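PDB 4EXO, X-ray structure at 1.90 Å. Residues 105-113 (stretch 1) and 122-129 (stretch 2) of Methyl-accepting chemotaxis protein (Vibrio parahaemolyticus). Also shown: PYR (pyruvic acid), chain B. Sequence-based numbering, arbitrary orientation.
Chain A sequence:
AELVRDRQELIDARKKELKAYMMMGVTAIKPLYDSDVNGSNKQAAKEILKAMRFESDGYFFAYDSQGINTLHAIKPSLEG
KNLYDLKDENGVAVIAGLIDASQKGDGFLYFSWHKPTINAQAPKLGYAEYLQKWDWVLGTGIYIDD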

# COMPACT_ATOMS: atom_id res chain seq x y z
N GLY A 105 -7.99 7.25 20.41
CA GLY A 105 -7.81 8.52 19.72
C GLY A 105 -7.90 8.44 18.21
O GLY A 105 -8.53 7.53 17.67
N ASP A 106 -7.24 9.38 17.52
CA ASP A 106 -7.33 9.42 16.05
C ASP A 106 -6.24 8.65 15.30
O ASP A 106 -6.15 8.73 14.08
CB ASP A 106 -7.42 10.85 15.55
CG ASP A 106 -6.10 11.62 15.66
OD1 ASP A 106 -5.08 11.07 16.15
OD2 ASP A 106 -6.10 12.80 15.25
N GLY A 107 -5.42 7.92 16.04
CA GLY A 107 -4.42 7.03 15.42
C GLY A 107 -3.06 7.68 15.24
O GLY A 107 -2.06 6.97 15.02
N PHE A 108 -2.99 9.01 15.33
CA PHE A 108 -1.77 9.75 14.96
C PHE A 108 -0.95 10.12 16.18
O PHE A 108 -1.50 10.40 17.27
CB PHE A 108 -2.09 11.04 14.16
CG PHE A 108 -2.62 10.77 12.76
CD1 PHE A 108 -1.76 10.42 11.72
CD2 PHE A 108 -3.98 10.83 12.51
CE1 PHE A 108 -2.26 10.14 10.45
CE2 PHE A 108 -4.50 10.56 11.26
CZ PHE A 108 -3.64 10.21 10.23
N LEU A 109 0.38 10.13 16.01
CA LEU A 109 1.28 10.57 17.07
C LEU A 109 2.55 11.13 16.43
O LEU A 109 3.13 10.47 15.55
CB LEU A 109 1.67 9.40 17.98
CG LEU A 109 2.48 9.81 19.23
CD1 LEU A 109 1.60 10.59 20.29
CD2 LEU A 109 3.20 8.58 19.89
N TYR A 110 2.99 12.32 16.88
CA TYR A 110 4.30 12.86 16.46
C TYR A 110 5.37 12.35 17.44
O TYR A 110 5.17 12.38 18.66
CB TYR A 110 4.32 14.40 16.48
CG TYR A 110 3.56 15.08 15.39
CD1 TYR A 110 4.17 15.33 14.15
CD2 TYR A 110 2.22 15.47 15.57
CE1 TYR A 110 3.48 15.97 13.12
CE2 TYR A 110 1.52 16.12 14.54
CZ TYR A 110 2.17 16.37 13.33
OH TYR A 110 1.53 16.99 12.30
N PHE A 111 6.52 11.89 16.92
CA PHE A 111 7.63 11.43 17.75
C PHE A 111 8.84 11.32 16.83
O PHE A 111 8.70 11.45 15.63
CB PHE A 111 7.35 10.06 18.39
CG PHE A 111 7.03 8.94 17.41
CD1 PHE A 111 8.03 8.04 17.00
CD2 PHE A 111 5.71 8.75 16.93
CE1 PHE A 111 7.73 6.96 16.11
CE2 PHE A 111 5.40 7.71 16.04
CZ PHE A 111 6.41 6.80 15.61
N SER A 112 10.02 11.11 17.41
CA SER A 112 11.25 10.86 16.64
C SER A 112 11.60 9.39 16.76
O SER A 112 11.36 8.76 17.79
CB SER A 112 12.41 11.71 17.16
OG SER A 112 12.20 13.06 16.81
N TRP A 113 12.15 8.85 15.67
CA TRP A 113 12.52 7.45 15.59
C TRP A 113 13.65 7.32 14.56
O TRP A 113 13.83 8.19 13.67
CB TRP A 113 11.31 6.59 15.17
CG TRP A 113 11.50 5.13 15.48
CD1 TRP A 113 12.06 4.18 14.65
CD2 TRP A 113 11.16 4.46 16.70
NE1 TRP A 113 12.08 2.96 15.30
CE2 TRP A 113 11.52 3.10 16.54
CE3 TRP A 113 10.56 4.88 17.91
CZ2 TRP A 113 11.34 2.15 17.55
CZ3 TRP A 113 10.37 3.92 18.92
CH2 TRP A 113 10.74 2.57 18.73
N ALA A 122 15.05 10.87 13.52
CA ALA A 122 14.44 11.98 12.80
C ALA A 122 12.98 12.14 13.20
O ALA A 122 12.33 11.14 13.54
CB ALA A 122 14.50 11.78 11.28
N PRO A 123 12.45 13.37 13.11
CA PRO A 123 11.03 13.55 13.43
C PRO A 123 10.11 12.81 12.47
O PRO A 123 10.32 12.84 11.23
CB PRO A 123 10.81 15.07 13.38
CG PRO A 123 11.98 15.62 12.64
CD PRO A 123 13.14 14.65 12.84
N LYS A 124 9.07 12.20 13.03
CA LYS A 124 8.16 11.33 12.28
C LYS A 124 6.72 11.65 12.66
O LYS A 124 6.44 12.16 13.77
CB LYS A 124 8.49 9.88 12.70
CG LYS A 124 7.79 8.76 11.97
CD LYS A 124 8.41 7.41 12.40
CE LYS A 124 7.85 6.22 11.57
NZ LYS A 124 8.61 4.93 11.87
N LEU A 125 5.79 11.34 11.75
CA LEU A 125 4.38 11.32 12.10
C LEU A 125 3.89 9.89 11.93
O LEU A 125 3.88 9.37 10.83
CB LEU A 125 3.57 12.28 11.22
CG LEU A 125 2.03 12.18 11.35
CD1 LEU A 125 1.60 12.48 12.81
CD2 LEU A 125 1.38 13.16 10.38
N GLY A 126 3.53 9.24 13.03
CA GLY A 126 3.09 7.85 12.99
C GLY A 126 1.59 7.75 12.93
O GLY A 126 0.88 8.68 13.30
N TYR A 127 1.10 6.63 12.41
CA TYR A 127 -0.32 6.37 12.29
C TYR A 127 -0.51 4.87 12.61
O TYR A 127 0.17 4.02 12.06
CB TYR A 127 -0.88 6.73 10.90
CG TYR A 127 -2.35 6.34 10.83
CD1 TYR A 127 -3.30 7.01 11.60
CD2 TYR A 127 -2.76 5.22 10.08
CE1 TYR A 127 -4.65 6.61 11.59
CE2 TYR A 127 -4.11 4.82 10.05
CZ TYR A 127 -5.03 5.53 10.82
OH TYR A 127 -6.35 5.17 10.81
N ALA A 128 -1.40 4.57 13.56
CA ALA A 128 -1.65 3.19 14.00
C ALA A 128 -3.16 2.84 14.09
O ALA A 128 -4.04 3.72 14.41
CB ALA A 128 -0.92 2.93 15.35
N GLU A 129 -3.46 1.58 13.74
CA GLU A 129 -4.80 1.02 13.85
C GLU A 129 -4.74 -0.24 14.71
O GLU A 129 -3.74 -0.99 14.70
CB GLU A 129 -5.40 0.74 12.45
CG GLU A 129 -6.00 2.01 11.80
CD GLU A 129 -6.64 1.77 10.38
OE1 GLU A 129 -6.79 0.56 9.99
OE2 GLU A 129 -6.95 2.80 9.69
C PYR B . 8.69 2.83 14.66
O PYR B . 8.39 4.06 14.30
OXT PYR B . 9.45 2.10 13.87
CA PYR B . 8.21 2.28 15.88
O3 PYR B . 8.55 1.08 16.14
CB PYR B . 7.37 3.05 16.89

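How are the two stretches joined? They run as neighbouring antiparallel strands, their N-to-C directions 141° apart, and the backbone carries seven hydrogen bonds between them. Leu109 and Gly126 bond reciprocally, Gly126 N to Leu109 O at 2.8 Å and Leu109 N to Gly126 O at 3.1 Å. Phe111 and Lys124 repeat the pattern, with Lys124 N to Phe111 O at 2.7 Å and Phe111 N to Lys124 O at 3.2 Å, as do Trp113 and Ala122. At the other end, beyond Leu109 and Gly126, Ala128 N donates to Gly107 O at 2.9 Å. Between the bonded pairs the alpha carbons draw closer, as at Phe108 and Tyr127 (CA to CA 4.5 Å), and CA-H...O contacts such as Phe108 CA to Gly126 O at 3.3 Å help fill the spaces.

Why do glycines sit at two positions in this contact? At Gly107, phi is positive (93°), and a beta carbon would be jammed against the preceding carbonyl oxygen; it would also lie 2.5 Å from Tyr127 CE1. At Gly126 the obstacle is across the ladder, since a beta carbon there would come within 2.6 Å of Phe111 CE2. The bare alpha carbon instead lets the Phe111 ring approach, with Phe111 CE2 3.8 Å from Gly126 CA.

What packs on the face that carries Phe108, Tyr110, Leu125 and Tyr127? Leu125 packs against two aromatic neighbours, and its CD1 makes the closest approach to each. Its CD1 lies 3.8 Å from the centroid of the Tyr110 ring, almost exactly on the ring normal, a CH-pi contact over the face; the same Leu125 CD1 is 4.1 Å from Phe108 CD1. The Phe108 and Tyr127 rings meet obliquely, their planes at 40°, with Phe108 CE1 3.5 Å from Tyr127 CD1. Near the start of the strand, Asp106 OD1 accepts a hydrogen bond from Phe108 N at 3.0 Å, tying the turn to the strand's first residue.

What does the other face do with Lys124? The side chain is fully extended, every chi angle in the t well, and its aliphatic part runs beside aromatic neighbours: Lys124 CD is 3.8 Å from Phe111 CE1 and 4.1 Å from Trp113 CB. This extension brings the amine to the bound pyruvic acid, where Lys124 NZ donates a hydrogen bond to PYR O at 2.6 Å. The ligand's OXT lies over one face of the Trp113 ring, while PYR O sits at the edge of the Phe111 ring, 3.5 Å from Phe111 CE1. Residues from both strands thus meet the ligand.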